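Terminal uridylyltransferase 1 (PDB 5HZD) adds uridines to the 3' ends of guide RNAs, ribosomal RNAs and some messenger RNAs and takes part in mitochondrial RNA editing in Trypanosoma brucei. Local coordinates at residues 413-418 and 422-427. Numbering follows the deposited sequence.
Sequences GHNVIS and PGITTK
Lys427 and His414 meet through a backbone bond, Lys427 N to His414 O at 2.8 Å, almost straight at hydrogen (174°). From there the Lys427 side chain, extended beyond CG, runs back along the other segment: CG passes 3.5 Å from His414 O, and NZ makes a weak bond to Gly413 O. Further partners for that ammonium lie outside the pair, the carbonyls of Trp412, Tyr461 and Glu462, so its charge sits among backbone oxygens. Next along, Val416 N donates to Thr425 O at 2.8 Å. Strands 415-416 and 425-426 form a short beta hairpin in the Cid1-family region, and a water 2.7 Å from both Val416 O and Thr425 N, donating to the first and accepting from the second, shows the pair opening toward its turn. On one face, Thr425 CG2 packs 3.8 Å from Val416 CB; both side chains also touch Leu430. Thr425 OG1 is bonded to Arg421; a second water lies within hydrogen-bonding distance of Thr425 OG1, Ser418 O and Gly423 O, linking the two segments. Further out, Ser418 OG bonds to Glu466, in the segment assigned as the nucleotide recognition motif, and the Ser418 side chain is about 10 Å from that of UTP-binding Tyr337. Thr426 OG1 N-caps helix 427-430 through Met429 N.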
# COMPACT_ATOMS: atom_id res chain seq x y z
N GLY A 413 5.54 -18.53 -20.96
CA GLY A 413 5.89 -18.25 -22.34
C GLY A 413 4.69 -17.79 -23.15
O GLY A 413 4.84 -16.97 -24.06
N HIS A 414 3.51 -18.31 -22.81
CA HIS A 414 2.33 -18.08 -23.64
C HIS A 414 1.14 -17.43 -22.95
O HIS A 414 0.24 -16.93 -23.64
CB HIS A 414 1.89 -19.37 -24.32
CG HIS A 414 2.93 -19.91 -25.24
ND1 HIS A 414 3.26 -19.28 -26.42
CD2 HIS A 414 3.76 -20.97 -25.13
CE1 HIS A 414 4.22 -19.95 -27.02
NE2 HIS A 414 4.54 -20.99 -26.26
N ASN A 415 1.12 -17.44 -21.62
CA ASN A 415 -0.04 -16.96 -20.89
C ASN A 415 0.25 -15.74 -20.03
O ASN A 415 1.39 -15.35 -19.85
CB ASN A 415 -0.61 -18.08 -20.01
CG ASN A 415 -1.23 -19.21 -20.83
OD1 ASN A 415 -1.60 -19.04 -22.01
ND2 ASN A 415 -1.38 -20.37 -20.19
N VAL A 416 -0.81 -15.15 -19.50
CA VAL A 416 -0.70 -13.91 -18.75
C VAL A 416 -1.38 -14.11 -17.41
O VAL A 416 -2.48 -14.66 -17.35
CB VAL A 416 -1.48 -12.80 -19.48
CG1 VAL A 416 -1.48 -11.48 -18.65
CG2 VAL A 416 -0.93 -12.58 -20.92
N ILE A 417 -0.73 -13.66 -16.34
CA ILE A 417 -1.36 -13.65 -15.01
C ILE A 417 -2.39 -12.55 -15.01
O ILE A 417 -2.05 -11.37 -15.12
CB ILE A 417 -0.27 -13.40 -13.95
CG1 ILE A 417 0.77 -14.55 -13.97
CG2 ILE A 417 -0.89 -13.30 -12.55
CD1 ILE A 417 1.95 -14.38 -12.99
N SER A 418 -3.68 -12.90 -14.95
CA SER A 418 -4.71 -11.89 -15.13
C SER A 418 -5.95 -12.23 -14.33
O SER A 418 -6.40 -13.38 -14.33
CB SER A 418 -5.10 -11.76 -16.61
OG SER A 418 -6.15 -10.81 -16.71
N PRO A 422 -11.95 -15.17 -15.70
CA PRO A 422 -11.73 -16.33 -14.82
C PRO A 422 -10.91 -17.45 -15.43
O PRO A 422 -10.28 -18.21 -14.70
CB PRO A 422 -13.17 -16.83 -14.57
CG PRO A 422 -13.96 -16.37 -15.76
CD PRO A 422 -13.36 -15.03 -16.11
N GLY A 423 -10.92 -17.56 -16.74
CA GLY A 423 -10.18 -18.61 -17.40
C GLY A 423 -8.78 -18.19 -17.75
O GLY A 423 -8.26 -17.23 -17.20
N ILE A 424 -8.15 -18.91 -18.67
CA ILE A 424 -6.78 -18.60 -19.09
C ILE A 424 -6.77 -17.38 -20.01
O ILE A 424 -7.59 -17.29 -20.94
CB ILE A 424 -6.17 -19.79 -19.86
CG1 ILE A 424 -5.99 -21.01 -18.95
CG2 ILE A 424 -4.83 -19.40 -20.55
CD1 ILE A 424 -5.11 -20.80 -17.78
N THR A 425 -5.84 -16.46 -19.75
CA THR A 425 -5.59 -15.34 -20.66
C THR A 425 -4.29 -15.62 -21.41
O THR A 425 -3.23 -15.77 -20.79
CB THR A 425 -5.40 -14.03 -19.86
OG1 THR A 425 -6.61 -13.72 -19.19
CG2 THR A 425 -5.06 -12.88 -20.79
N THR A 426 -4.33 -15.71 -22.73
CA THR A 426 -3.09 -15.91 -23.48
C THR A 426 -2.49 -14.55 -23.82
O THR A 426 -3.19 -13.54 -23.83
CB THR A 426 -3.32 -16.71 -24.76
OG1 THR A 426 -4.11 -15.96 -25.68
CG2 THR A 426 -4.01 -18.07 -24.44
N LYS A 427 -1.19 -14.51 -24.07
CA LYS A 427 -0.56 -13.27 -24.54
C LYS A 427 -1.23 -12.75 -25.80
O LYS A 427 -1.51 -11.54 -25.90
CB LYS A 427 0.94 -13.48 -24.77
CG LYS A 427 1.68 -13.74 -23.45
CD LYS A 427 3.18 -13.85 -23.68
CE LYS A 427 3.88 -14.33 -22.37
NZ LYS A 427 5.37 -14.37 -22.54
O HOH W 1 -4.43 -16.51 -17.40
O HOH W 2 -6.77 -15.09 -16.78